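Local coordinates for protein CDP-4-keto-6-deoxy-D-glucose-3-dehydrase (Yersinia pseudotuberculosis, PDB 3BB8) that probably catalyses C-3 dehydration of CDP-4-keto-6-deoxy-D-glucose during lipopolysaccharide sugar biosynthesis, with a pyridoxal 5'-phosphate cofactor on an aspartate aminotransferase fold, at residues Val139-Pro142 against Thr143-Val146; Asn145-Ala148 against Ser149-Glu152; Ile164-Leu168 against Gly169-Asp173; Ser358-Asp361 against Leu362-Leu366; Thr401-Ile404 against Met405-Phe409. The protein carries 1 engineered substitution. All coordinates share one frame; numbering follows the deposited sequence.

Interaction 1. Residues Val139-Pro142 against Thr143-Val146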
loop_
_atom_site.group_PDB
_atom_site.type_symbol
_atom_site.label_atom_id
_atom_site.label_comp_id
_atom_site.label_asym_id
_atom_site.label_seq_id
_atom_site.Cartn_x
_atom_site.Cartn_y
_atom_site.Cartn_z
ATOM N N VAL A 139 -10.720 -14.794 24.265
ATOM C CA VAL A 139 -9.701 -15.747 23.841
ATOM C C VAL A 139 -9.349 -16.664 25.013
ATOM O O VAL A 139 -9.919 -16.551 26.104
ATOM C CB VAL A 139 -8.411 -15.034 23.389
ATOM C CG1 VAL A 139 -8.692 -14.162 22.174
ATOM C CG2 VAL A 139 -7.859 -14.202 24.533
ATOM N N ASP A 140 -8.408 -17.574 24.782
ATOM C CA ASP A 140 -7.976 -18.509 25.814
ATOM C C ASP A 140 -6.483 -18.374 26.091
ATOM O O ASP A 140 -5.688 -18.157 25.176
ATOM C CB ASP A 140 -8.307 -19.946 25.406
ATOM C CG ASP A 140 -7.585 -20.973 26.255
ATOM O OD1 ASP A 140 -6.428 -21.309 25.928
ATOM O OD2 ASP A 140 -8.175 -21.445 27.250
ATOM N N ILE A 141 -6.108 -18.504 27.360
ATOM C CA ILE A 141 -4.718 -18.746 27.727
ATOM C C ILE A 141 -4.488 -20.212 28.077
ATOM O O ILE A 141 -5.359 -20.868 28.650
ATOM C CB ILE A 141 -4.287 -17.871 28.918
ATOM C CG1 ILE A 141 -4.612 -16.400 28.644
ATOM C CG2 ILE A 141 -2.804 -18.049 29.202
ATOM C CD1 ILE A 141 -4.680 -15.547 29.892
ATOM N N PRO A 142 -3.310 -20.721 27.729
ATOM C CA PRO A 142 -2.216 -19.871 27.248
ATOM C C PRO A 142 -1.903 -20.130 25.778
ATOM O O PRO A 142 -0.756 -19.980 25.356
ATOM C CB PRO A 142 -1.036 -20.301 28.120
ATOM C CG PRO A 142 -1.336 -21.713 28.480
ATOM C CD PRO A 142 -2.830 -21.793 28.619
ATOM N N THR A 143 -2.917 -20.516 25.010
ATOM C CA THR A 143 -2.805 -20.560 23.557
ATOM C C THR A 143 -2.934 -19.165 22.952
ATOM O O THR A 143 -2.387 -18.889 21.885
ATOM C CB THR A 143 -3.873 -21.479 22.937
ATOM O OG1 THR A 143 -5.153 -20.837 22.995
ATOM C CG2 THR A 143 -3.939 -22.801 23.686
ATOM N N TYR A 144 -3.660 -18.291 23.641
ATOM C CA TYR A 144 -3.839 -16.918 23.188
ATOM C C TYR A 144 -4.631 -16.775 21.888
ATOM O O TYR A 144 -4.467 -15.809 21.152
ATOM C CB TYR A 144 -2.482 -16.218 23.084
ATOM C CG TYR A 144 -1.704 -16.286 24.377
ATOM C CD1 TYR A 144 -0.717 -17.254 24.570
ATOM C CD2 TYR A 144 -2.002 -15.430 25.438
ATOM C CE1 TYR A 144 -0.049 -17.374 25.781
ATOM C CE2 TYR A 144 -1.344 -15.546 26.655
ATOM C CZ TYR A 144 -0.366 -16.524 26.820
ATOM O OH TYR A 144 0.284 -16.658 28.032
ATOM N N ASN A 145 -5.494 -17.750 21.629
ATOM C CA ASN A 145 -6.350 -17.738 20.460
ATOM C C ASN A 145 -7.806 -17.825 20.911
ATOM O O ASN A 145 -8.093 -18.177 22.058
ATOM C CB ASN A 145 -6.002 -18.894 19.518
ATOM C CG ASN A 145 -4.810 -18.575 18.626
ATOM O OD1 ASN A 145 -3.658 -18.754 19.017
ATOM N ND2 ASN A 145 -5.087 -18.079 17.426
ATOM N N VAL A 146 -8.721 -17.501 20.003
ATOM C CA VAL A 146 -10.142 -17.454 20.330
ATOM C C VAL A 146 -10.556 -18.658 21.168
ATOM O O VAL A 146 -10.139 -19.786 20.901
ATOM C CB VAL A 146 -11.011 -17.400 19.060
ATOM C CG1 VAL A 146 -10.758 -18.623 18.192
ATOM C CG2 VAL A 146 -12.483 -17.296 19.430
#
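A cis peptide bond joins I141 to P142, and its kink puts both residues against the ring of Y144. P142 CA lies over one ring face, with P142 CB 3.9 Å from Y144 CE1. From the same side of the ring plane, I141 comes in obliquely toward the hydroxyl end, its CG2 3.7 Å from Y144 CZ. The P142 carbonyl is modelled too close to the ring, so the exact spacing is doubtful. The ring swings back to meet them because Y144 CG stands anti to its own carbonyl carbon (chi1 -55°). The turn joins strand 133-140 to strand 145-146 in a beta hairpin and contains a G1 beta bulge, since Y144 and N145 both face D140, with Y144 at positive phi (66°). D140 N donates to N145 O at 2.8 Å, while the bond from Y144 N to D140 O is weak and bent. Across the turn, T143 OG1 donates to D140 OD1 at 3.2 Å, on the anti side and 15° out of the carboxylate plane. V139 and V146 form a non-hydrogen-bonded pair, CA atoms 3.9 Å apart and side chains diverging. The Y144 hydroxyl itself is hydrogen-bonded to T350 OG1 of strand 347-351.

Interaction 2. Residues Asn145-Ala148 against Ser149-Glu152; sequences NVNA and SLIE
L150 N donates to N147 O at 2.7 Å, and one residue later I151 N donates to A148 O at 3.0 Å. These consecutive i to i+3 bonds define two overlapping turns, which wind the chain out of strand 145-146 and into the short helix 151-154. Just ahead of them N147 is the centre of an inverse gamma turn, closed by a weak bond from A148 N to V146 O. The two stronger bonds differ in approach: the donor to N147 O is tilted 21° from the carbonyl plane, whereas the donor to A148 O sits 55° above it, away from a lone pair.

A weaker polar contact joins the side chains. N147 ND2 lies 2.9 Å from S149 OG, but the N-H points poorly at the oxygen (116°), so the bond is weak.

Packing begins at the same asparagine. L150 crosses it obliquely, bringing CD1 to 3.4 Å from N147 CB. N147 OD1 also meets that methyl, so the amide has the serine hydroxyl at its nitrogen and the leucine methyl at its oxygen. Further out, A148 rests on E176 of helix 174-184, and V146, L150 and I151 all touch V137 of strand 133-140. V146 and I151 also touch each other, crossing at about a right angle. V146 CG2, anti to the backbone N, makes that contact by meeting I151 CD1 at 3.5 Å, while I151 CG1 lies 3.1 Å from A148 O.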
loop_
_atom_site.group_PDB
_atom_site.type_symbol
_atom_site.label_atom_id
_atom_site.label_comp_id
_atom_site.label_asym_id
_atom_site.label_seq_id
_atom_site.Cartn_x
_atom_site.Cartn_y
_atom_site.Cartn_z
ATOM N N ASN A 145 -5.494 -17.750 21.629
ATOM C CA ASN A 145 -6.350 -17.738 20.460
ATOM C C ASN A 145 -7.806 -17.825 20.911
ATOM O O ASN A 145 -8.093 -18.177 22.058
ATOM C CB ASN A 145 -6.002 -18.894 19.518
ATOM C CG ASN A 145 -4.810 -18.575 18.626
ATOM O OD1 ASN A 145 -3.658 -18.754 19.017
ATOM N ND2 ASN A 145 -5.087 -18.079 17.426
ATOM N N VAL A 146 -8.721 -17.501 20.003
ATOM C CA VAL A 146 -10.142 -17.454 20.330
ATOM C C VAL A 146 -10.556 -18.658 21.168
ATOM O O VAL A 146 -10.139 -19.786 20.901
ATOM C CB VAL A 146 -11.011 -17.400 19.060
ATOM C CG1 VAL A 146 -10.758 -18.623 18.192
ATOM C CG2 VAL A 146 -12.483 -17.296 19.430
ATOM N N ASN A 147 -11.378 -18.412 22.183
ATOM C CA ASN A 147 -12.186 -19.465 22.787
ATOM C C ASN A 147 -13.291 -19.951 21.855
ATOM O O ASN A 147 -14.444 -19.537 21.977
ATOM C CB ASN A 147 -12.786 -18.987 24.111
ATOM C CG ASN A 147 -13.399 -20.116 24.914
ATOM O OD1 ASN A 147 -13.788 -19.933 26.068
ATOM N ND2 ASN A 147 -13.487 -21.294 24.308
ATOM N N ALA A 148 -12.931 -20.830 20.926
ATOM C CA ALA A 148 -13.873 -21.315 19.925
ATOM C C ALA A 148 -15.301 -21.591 20.382
ATOM O O ALA A 148 -16.252 -21.309 19.649
ATOM C CB ALA A 148 -13.304 -22.554 19.261
ATOM N N SER A 149 -15.462 -22.139 21.582
ATOM C CA SER A 149 -16.801 -22.461 22.070
ATOM C C SER A 149 -17.702 -21.240 22.237
ATOM O O SER A 149 -18.899 -21.380 22.478
ATOM C CB SER A 149 -16.720 -23.242 23.395
ATOM O OG SER A 149 -16.113 -22.488 24.430
ATOM N N LEU A 150 -17.136 -20.046 22.088
ATOM C CA LEU A 150 -17.910 -18.815 22.239
ATOM C C LEU A 150 -18.402 -18.230 20.912
ATOM O O LEU A 150 -19.253 -17.338 20.895
ATOM C CB LEU A 150 -17.070 -17.771 22.970
ATOM C CG LEU A 150 -16.528 -18.203 24.329
ATOM C CD1 LEU A 150 -15.566 -17.156 24.855
ATOM C CD2 LEU A 150 -17.685 -18.416 25.286
ATOM N N ILE A 151 -17.855 -18.727 19.807
ATOM C CA ILE A 151 -18.227 -18.258 18.477
ATOM C C ILE A 151 -19.735 -18.370 18.265
ATOM O O ILE A 151 -20.419 -17.378 18.022
ATOM C CB ILE A 151 -17.526 -19.095 17.390
ATOM C CG1 ILE A 151 -16.005 -19.049 17.579
ATOM C CG2 ILE A 151 -17.921 -18.591 16.017
ATOM C CD1 ILE A 151 -15.413 -17.668 17.548
ATOM N N GLU A 152 -20.229 -19.601 18.368
ATOM C CA GLU A 152 -21.638 -19.941 18.203
ATOM C C GLU A 152 -22.629 -18.900 18.718
ATOM O O GLU A 152 -23.507 -18.449 17.980
ATOM C CB GLU A 152 -21.907 -21.279 18.895
ATOM C CG GLU A 152 -23.366 -21.708 18.945
ATOM C CD GLU A 152 -23.867 -22.259 17.625
ATOM O OE1 GLU A 152 -23.359 -23.314 17.178
ATOM O OE2 GLU A 152 -24.775 -21.634 17.040
#

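Interaction 3. Residues Ile164-Leu168 against Gly169-Asp173; sequences IAHTL and GNLFD
At the C-terminal end of strand 159-165, beside the cofactor, the loop doubles back so that H166 stacks on F172. The residue just before H166, A165, has its side chain about 4 Å from the bound pyridoxal phosphate. The stack is offset: ring centroids are 3.9 Å apart and the planes are 11° from parallel. F172 CD2 sits over the rim of the imidazole, although the closest atoms are modelled too tightly for the spacing to be exact. F172 CG lies between its backbone N and carbonyl carbon (chi1 64°), which turns the phenyl back over the imidazole. L171 takes the edge of that imidazole, with its CA 3.3 Å from H166 CD2. I164 CG2 adds a looser apolar contact at 4.1 Å from F172 CD2.

Two overlapping turns reverse the chain. G169 N donates to H166 O at 3.2 Å, from above the carbonyl plane, and closes a turn close to type II. N170 N reaches T167 O at 3.0 Å in a weak bond across a type I' turn. G169 there has phi 98°, an angle suited to a residue lacking CB. Around the reversal, N170 bonds T337 N and T143 O, L168 packs on F345 and L376, F172 touches V146 of strand 145-146 and E190 of strand 187-191, and the next residue, D173, caps helix 174-184.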
loop_
_atom_site.group_PDB
_atom_site.type_symbol
_atom_site.label_atom_id
_atom_site.label_comp_id
_atom_site.label_asym_id
_atom_site.label_seq_id
_atom_site.Cartn_x
_atom_site.Cartn_y
_atom_site.Cartn_z
ATOM N N ILE A 164 -10.214 -13.973 11.783
ATOM C CA ILE A 164 -9.390 -14.092 12.973
ATOM C C ILE A 164 -7.972 -14.470 12.589
ATOM O O ILE A 164 -7.753 -15.111 11.563
ATOM C CB ILE A 164 -9.932 -15.204 13.883
ATOM C CG1 ILE A 164 -11.339 -14.863 14.349
ATOM C CG2 ILE A 164 -9.005 -15.424 15.049
ATOM C CD1 ILE A 164 -11.974 -15.961 15.177
ATOM N N ALA A 165 -7.012 -14.107 13.428
ATOM C CA ALA A 165 -5.621 -14.429 13.149
ATOM C C ALA A 165 -5.123 -15.577 14.025
ATOM O O ALA A 165 -5.576 -15.732 15.157
ATOM C CB ALA A 165 -4.745 -13.191 13.379
ATOM N N HIS A 166 -4.207 -16.383 13.482
ATOM C CA HIS A 166 -3.598 -17.475 14.234
ATOM C C HIS A 166 -2.519 -16.746 15.028
ATOM O O HIS A 166 -1.366 -16.641 14.606
ATOM C CB HIS A 166 -2.985 -18.523 13.290
ATOM C CG HIS A 166 -4.004 -19.365 12.582
ATOM N ND1 HIS A 166 -4.426 -19.104 11.295
ATOM C CD2 HIS A 166 -4.737 -20.422 13.007
ATOM C CE1 HIS A 166 -5.374 -19.960 10.960
ATOM N NE2 HIS A 166 -5.583 -20.771 11.982
ATOM N N THR A 167 -2.931 -16.222 16.176
ATOM C CA THR A 167 -2.069 -15.419 17.038
ATOM C C THR A 167 -0.708 -15.988 17.384
ATOM O O THR A 167 -0.601 -17.083 17.915
ATOM C CB THR A 167 -2.818 -15.063 18.328
ATOM O OG1 THR A 167 -4.059 -14.443 17.976
ATOM C CG2 THR A 167 -2.005 -14.102 19.188
ATOM N N LEU A 168 0.322 -15.210 17.073
ATOM C CA LEU A 168 1.712 -15.558 17.322
ATOM C C LEU A 168 2.196 -16.892 16.755
ATOM O O LEU A 168 3.170 -17.464 17.248
ATOM C CB LEU A 168 2.000 -15.499 18.825
ATOM C CG LEU A 168 1.921 -14.098 19.447
ATOM C CD1 LEU A 168 2.098 -14.197 20.969
ATOM C CD2 LEU A 168 2.998 -13.212 18.834
ATOM N N GLY A 169 1.540 -17.374 15.707
ATOM C CA GLY A 169 1.957 -18.631 15.112
ATOM C C GLY A 169 1.105 -19.784 15.609
ATOM O O GLY A 169 0.923 -20.782 14.907
ATOM N N ASN A 170 0.578 -19.650 16.823
ATOM C CA ASN A 170 -0.259 -20.702 17.375
ATOM C C ASN A 170 -1.580 -20.661 16.614
ATOM O O ASN A 170 -2.058 -19.593 16.239
ATOM C CB ASN A 170 -0.459 -20.493 18.881
ATOM C CG ASN A 170 -1.025 -21.726 19.572
ATOM O OD1 ASN A 170 -0.774 -22.860 19.149
ATOM N ND2 ASN A 170 -1.780 -21.512 20.645
ATOM N N LEU A 171 -2.164 -21.833 16.391
ATOM C CA LEU A 171 -3.395 -21.940 15.617
ATOM C C LEU A 171 -4.620 -21.916 16.525
ATOM O O LEU A 171 -4.649 -22.574 17.565
ATOM C CB LEU A 171 -3.390 -23.219 14.777
ATOM C CG LEU A 171 -2.226 -23.382 13.796
ATOM C CD1 LEU A 171 -1.055 -24.087 14.465
ATOM C CD2 LEU A 171 -2.672 -24.135 12.553
ATOM N N PHE A 172 -5.631 -21.151 16.124
ATOM C CA PHE A 172 -6.942 -21.221 16.759
ATOM C C PHE A 172 -7.664 -22.513 16.392
ATOM O O PHE A 172 -7.226 -23.252 15.511
ATOM C CB PHE A 172 -7.793 -20.012 16.365
ATOM C CG PHE A 172 -8.121 -19.954 14.899
ATOM C CD1 PHE A 172 -9.103 -20.768 14.363
ATOM C CD2 PHE A 172 -7.446 -19.084 14.059
ATOM C CE1 PHE A 172 -9.407 -20.717 13.015
ATOM C CE2 PHE A 172 -7.745 -19.028 12.711
ATOM C CZ PHE A 172 -8.727 -19.846 12.188
ATOM N N ASP A 173 -8.774 -22.779 17.073
ATOM C CA ASP A 173 -9.446 -24.068 16.971
ATOM C C ASP A 173 -10.183 -24.201 15.642
ATOM O O ASP A 173 -11.400 -24.027 15.575
ATOM C CB ASP A 173 -10.422 -24.258 18.133
ATOM C CG ASP A 173 -11.064 -25.632 18.137
ATOM O OD1 ASP A 173 -11.005 -26.320 17.096
ATOM O OD2 ASP A 173 -11.628 -26.023 19.181
#

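Interaction 4. Residues Ser358-Asp361 against Leu362-Leu366; sequences SRID and LVKFL
R359 and V363 lie side by side one turn apart on helix 359-368, pointing the same way, with R359 CG 4.0 Å from V363 CG2. This is the close-packed part of the contact. The backbone bond beneath it, V363 N to R359 O, is 2.7 Å long and almost straight at 176°. L362, on the buried flank, packs against F432 of helix 419-432, while R359 packs on Y276 and I360 on G275 of the second subunit. The exposed K364 meets its neighbour only loosely: its CE stays 4.3 Å from I360 CG2, and the K364 chain bends off at its third and fourth torsions. The backbone stays regular throughout, K364 N bonding I360 O at 2.9 Å and F365 N bonding D361 O at 2.8 Å. At the helix start D361 OD2 accepts S358 N at 2.8 Å, the reciprocal bond of a capping box, from the N3 residue to the N-cap backbone N; the S358 side chain does not make the other. R359 lends only its aliphatic CG to the packing and spends its charge on M405 O and T408 O, whereas the D361 carboxylate in the first turn would probably interact favourably with the helix dipole.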
loop_
_atom_site.group_PDB
_atom_site.type_symbol
_atom_site.label_atom_id
_atom_site.label_comp_id
_atom_site.label_asym_id
_atom_site.label_seq_id
_atom_site.Cartn_x
_atom_site.Cartn_y
_atom_site.Cartn_z
ATOM N N SER A 358 4.953 -6.439 39.034
ATOM C CA SER A 358 4.220 -6.013 37.846
ATOM C C SER A 358 4.945 -6.315 36.547
ATOM O O SER A 358 6.172 -6.379 36.515
ATOM C CB SER A 358 3.941 -4.509 37.906
ATOM O OG SER A 358 2.712 -4.253 38.561
ATOM N N ARG A 359 4.171 -6.494 35.478
ATOM C CA ARG A 359 4.735 -6.750 34.159
ATOM C C ARG A 359 5.724 -5.618 33.908
ATOM O O ARG A 359 6.802 -5.831 33.355
ATOM C CB ARG A 359 3.625 -6.741 33.100
ATOM C CG ARG A 359 4.072 -7.121 31.690
ATOM C CD ARG A 359 2.874 -7.217 30.735
ATOM N NE ARG A 359 2.147 -5.950 30.650
ATOM C CZ ARG A 359 1.025 -5.766 29.964
ATOM N NH1 ARG A 359 0.482 -6.766 29.287
ATOM N NH2 ARG A 359 0.433 -4.580 29.971
ATOM N N ILE A 360 5.354 -4.415 34.341
ATOM C CA ILE A 360 6.206 -3.234 34.196
ATOM C C ILE A 360 7.588 -3.508 34.792
ATOM O O ILE A 360 8.612 -3.149 34.197
ATOM C CB ILE A 360 5.618 -1.995 34.939
ATOM C CG1 ILE A 360 4.291 -1.562 34.312
ATOM C CG2 ILE A 360 6.609 -0.840 34.886
ATOM C CD1 ILE A 360 4.424 -1.032 32.894
ATOM N N ASP A 361 7.611 -4.129 35.976
ATOM C CA ASP A 361 8.878 -4.437 36.643
ATOM C C ASP A 361 9.682 -5.424 35.811
ATOM O O ASP A 361 10.861 -5.200 35.527
ATOM C CB ASP A 361 8.645 -5.041 38.036
ATOM C CG ASP A 361 7.852 -4.126 38.951
ATOM O OD1 ASP A 361 8.127 -2.905 38.952
ATOM O OD2 ASP A 361 6.960 -4.631 39.675
ATOM N N LEU A 362 9.032 -6.517 35.424
ATOM C CA LEU A 362 9.674 -7.549 34.627
ATOM C C LEU A 362 10.212 -6.981 33.309
ATOM O O LEU A 362 11.393 -7.152 32.990
ATOM C CB LEU A 362 8.685 -8.695 34.373
ATOM C CG LEU A 362 9.221 -9.989 33.745
ATOM C CD1 LEU A 362 10.445 -10.463 34.500
ATOM C CD2 LEU A 362 8.135 -11.066 33.772
ATOM N N VAL A 363 9.363 -6.290 32.549
ATOM C CA VAL A 363 9.808 -5.712 31.280
ATOM C C VAL A 363 11.000 -4.782 31.517
ATOM O O VAL A 363 12.036 -4.887 30.858
ATOM C CB VAL A 363 8.677 -4.908 30.591
ATOM C CG1 VAL A 363 9.238 -4.130 29.415
ATOM C CG2 VAL A 363 7.581 -5.848 30.122
ATOM N N LYS A 364 10.847 -3.875 32.472
ATOM C CA LYS A 364 11.908 -2.933 32.784
ATOM C C LYS A 364 13.191 -3.667 33.156
ATOM O O LYS A 364 14.282 -3.234 32.794
ATOM C CB LYS A 364 11.474 -2.023 33.930
ATOM C CG LYS A 364 12.461 -0.911 34.243
ATOM C CD LYS A 364 11.915 -0.006 35.339
ATOM C CE LYS A 364 10.609 0.669 34.910
ATOM N NZ LYS A 364 10.803 1.580 33.741
ATOM N N PHE A 365 13.054 -4.778 33.875
ATOM C CA PHE A 365 14.213 -5.566 34.290
ATOM C C PHE A 365 14.881 -6.210 33.078
ATOM O O PHE A 365 16.093 -6.092 32.884
ATOM C CB PHE A 365 13.790 -6.655 35.286
ATOM C CG PHE A 365 14.914 -7.556 35.715
ATOM C CD1 PHE A 365 15.848 -7.130 36.655
ATOM C CD2 PHE A 365 15.047 -8.829 35.168
ATOM C CE1 PHE A 365 16.901 -7.961 37.049
ATOM C CE2 PHE A 365 16.097 -9.669 35.553
ATOM C CZ PHE A 365 17.025 -9.233 36.497
ATOM N N LEU A 366 14.079 -6.892 32.266
ATOM C CA LEU A 366 14.580 -7.553 31.066
ATOM C C LEU A 366 15.173 -6.536 30.100
ATOM O O LEU A 366 16.191 -6.791 29.457
ATOM C CB LEU A 366 13.449 -8.325 30.391
ATOM C CG LEU A 366 12.934 -9.489 31.236
ATOM C CD1 LEU A 366 11.716 -10.123 30.594
ATOM C CD2 LEU A 366 14.045 -10.503 31.386
#

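Interaction 5. Residues Thr401-Ile404 against Met405-Phe409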
loop_
_atom_site.group_PDB
_atom_site.type_symbol
_atom_site.label_atom_id
_atom_site.label_comp_id
_atom_site.label_asym_id
_atom_site.label_seq_id
_atom_site.Cartn_x
_atom_site.Cartn_y
_atom_site.Cartn_z
ATOM N N THR A 401 -8.946 -11.596 27.679
ATOM C CA THR A 401 -8.397 -10.537 26.839
ATOM C C THR A 401 -7.826 -9.452 27.731
ATOM O O THR A 401 -6.720 -8.972 27.502
ATOM C CB THR A 401 -9.485 -9.896 25.942
ATOM O OG1 THR A 401 -10.069 -10.900 25.105
ATOM C CG2 THR A 401 -8.887 -8.804 25.077
ATOM N N ASP A 402 -8.594 -9.061 28.743
ATOM C CA ASP A 402 -8.140 -8.038 29.681
ATOM C C ASP A 402 -6.902 -8.534 30.415
ATOM O O ASP A 402 -5.961 -7.775 30.665
ATOM C CB ASP A 402 -9.237 -7.712 30.702
ATOM C CG ASP A 402 -10.238 -6.710 30.176
ATOM O OD1 ASP A 402 -9.801 -5.709 29.571
ATOM O OD2 ASP A 402 -11.453 -6.913 30.377
ATOM N N ARG A 403 -6.901 -9.815 30.758
ATOM C CA ARG A 403 -5.761 -10.373 31.466
ATOM C C ARG A 403 -4.527 -10.271 30.573
ATOM O O ARG A 403 -3.423 -9.989 31.047
ATOM C CB ARG A 403 -6.020 -11.836 31.840
ATOM C CG ARG A 403 -5.147 -12.315 32.982
ATOM C CD ARG A 403 -5.229 -13.810 33.176
ATOM N NE ARG A 403 -4.260 -14.262 34.168
ATOM C CZ ARG A 403 -3.740 -15.485 34.199
ATOM N NH1 ARG A 403 -4.094 -16.386 33.288
ATOM N NH2 ARG A 403 -2.863 -15.804 35.142
ATOM N N ILE A 404 -4.722 -10.485 29.273
ATOM C CA ILE A 404 -3.610 -10.421 28.334
ATOM C C ILE A 404 -3.118 -8.994 28.229
ATOM O O ILE A 404 -1.916 -8.738 28.202
ATOM C CB ILE A 404 -4.028 -10.929 26.927
ATOM C CG1 ILE A 404 -4.324 -12.434 26.992
ATOM C CG2 ILE A 404 -2.924 -10.651 25.920
ATOM C CD1 ILE A 404 -4.758 -13.037 25.675
ATOM N N MET A 405 -4.060 -8.060 28.183
ATOM C CA MET A 405 -3.719 -6.649 28.083
ATOM C C MET A 405 -2.879 -6.221 29.274
ATOM O O MET A 405 -1.949 -5.429 29.131
ATOM C CB MET A 405 -4.992 -5.799 28.024
ATOM C CG MET A 405 -4.731 -4.296 28.001
ATOM S SD MET A 405 -6.242 -3.342 28.229
ATOM C CE MET A 405 -6.700 -3.879 29.876
ATOM N N ASN A 406 -3.200 -6.760 30.447
ATOM C CA ASN A 406 -2.482 -6.406 31.671
ATOM C C ASN A 406 -1.299 -7.269 32.065
ATOM O O ASN A 406 -0.298 -6.754 32.558
ATOM C CB ASN A 406 -3.432 -6.411 32.871
ATOM C CG ASN A 406 -4.466 -5.324 32.802
ATOM O OD1 ASN A 406 -4.128 -4.141 32.770
ATOM N ND2 ASN A 406 -5.741 -5.717 32.779
ATOM N N GLN A 407 -1.406 -8.574 31.847
ATOM C CA GLN A 407 -0.358 -9.489 32.298
ATOM C C GLN A 407 0.478 -10.252 31.277
ATOM O O GLN A 407 1.437 -10.931 31.655
ATOM C CB GLN A 407 -0.995 -10.500 33.251
ATOM C CG GLN A 407 -1.782 -9.865 34.391
ATOM C CD GLN A 407 -0.875 -9.215 35.409
ATOM O OE1 GLN A 407 -0.021 -9.877 36.001
ATOM N NE2 GLN A 407 -1.048 -7.920 35.621
ATOM N N THR A 408 0.143 -10.149 29.996
ATOM C CA THR A 408 0.885 -10.898 28.984
ATOM C C THR A 408 1.932 -10.105 28.219
ATOM O O THR A 408 1.872 -8.887 28.124
ATOM C CB THR A 408 -0.093 -11.540 27.977
ATOM O OG1 THR A 408 -1.074 -12.292 28.697
ATOM C CG2 THR A 408 0.634 -12.467 27.010
ATOM N N PHE A 409 2.909 -10.822 27.684
ATOM C CA PHE A 409 3.968 -10.225 26.891
ATOM C C PHE A 409 4.688 -11.386 26.205
ATOM O O PHE A 409 4.486 -12.539 26.576
ATOM C CB PHE A 409 4.919 -9.426 27.792
ATOM C CG PHE A 409 5.821 -10.276 28.649
ATOM C CD1 PHE A 409 7.104 -10.612 28.215
ATOM C CD2 PHE A 409 5.391 -10.739 29.885
ATOM C CE1 PHE A 409 7.945 -11.400 29.007
ATOM C CE2 PHE A 409 6.222 -11.527 30.684
ATOM C CZ PHE A 409 7.501 -11.857 30.241
#
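M405 N donates to T401 O at 2.9 Å in the last turns of helix 399-407, which runs without a linker into strand 408-411. The M405 side chain runs beside D402 in the same direction, and the bend at the third torsion (chi3 63°) brings CE to 3.6 Å from D402 OD1. That carboxylate has a stronger partner in R383, with which it forms a salt bridge. N406 continues the helical pattern, its N bonding D402 O at 2.9 Å. M405 and N406 both pack on P273 of the second subunit, which places this side of the helix at the dimer interface.

Q407 N bonds R403 O at 2.6 Å, and Q407 CB lies 3.3 Å from the same R403 O. R403 sends its guanidinium elsewhere, into salt bridges with E332 and E353. T408 is where the chain leaves helical geometry, yet its N still reaches I404 O at 3.1 Å. The C=O to donor angle has fallen to 123°, as the helix gives way to the strand. T408 and I404 nevertheless lie side by side, pointing the same way. T408 CB comes to 3.6 Å from I404 CG2, and T408 OG1, which is hydrogen-bonded to T350 OG1, sits 3.2 Å from I404 CA.

In the fold
Interaction 3 is the most buried, about 9 Å from the chain centre and beside the cofactor, and it alone relies on stacked rings. Interactions 1 and 2 share N145 and V146 and are partly buried at the sheet margin, where turn bonds and small apolar contacts dominate. T143 O of interaction 1 and N170 ND2 of interaction 3 link hairpin and loop. Interaction 5 packs on interaction 1 through I404, against V139 and Y144, and joins interaction 4 through the guanidinium of R359. These two helical contacts rest on i to i+4 backbone bonds, and both touch the second subunit; interaction 4 is the most peripheral, its centre about 26 Å from that of the chain.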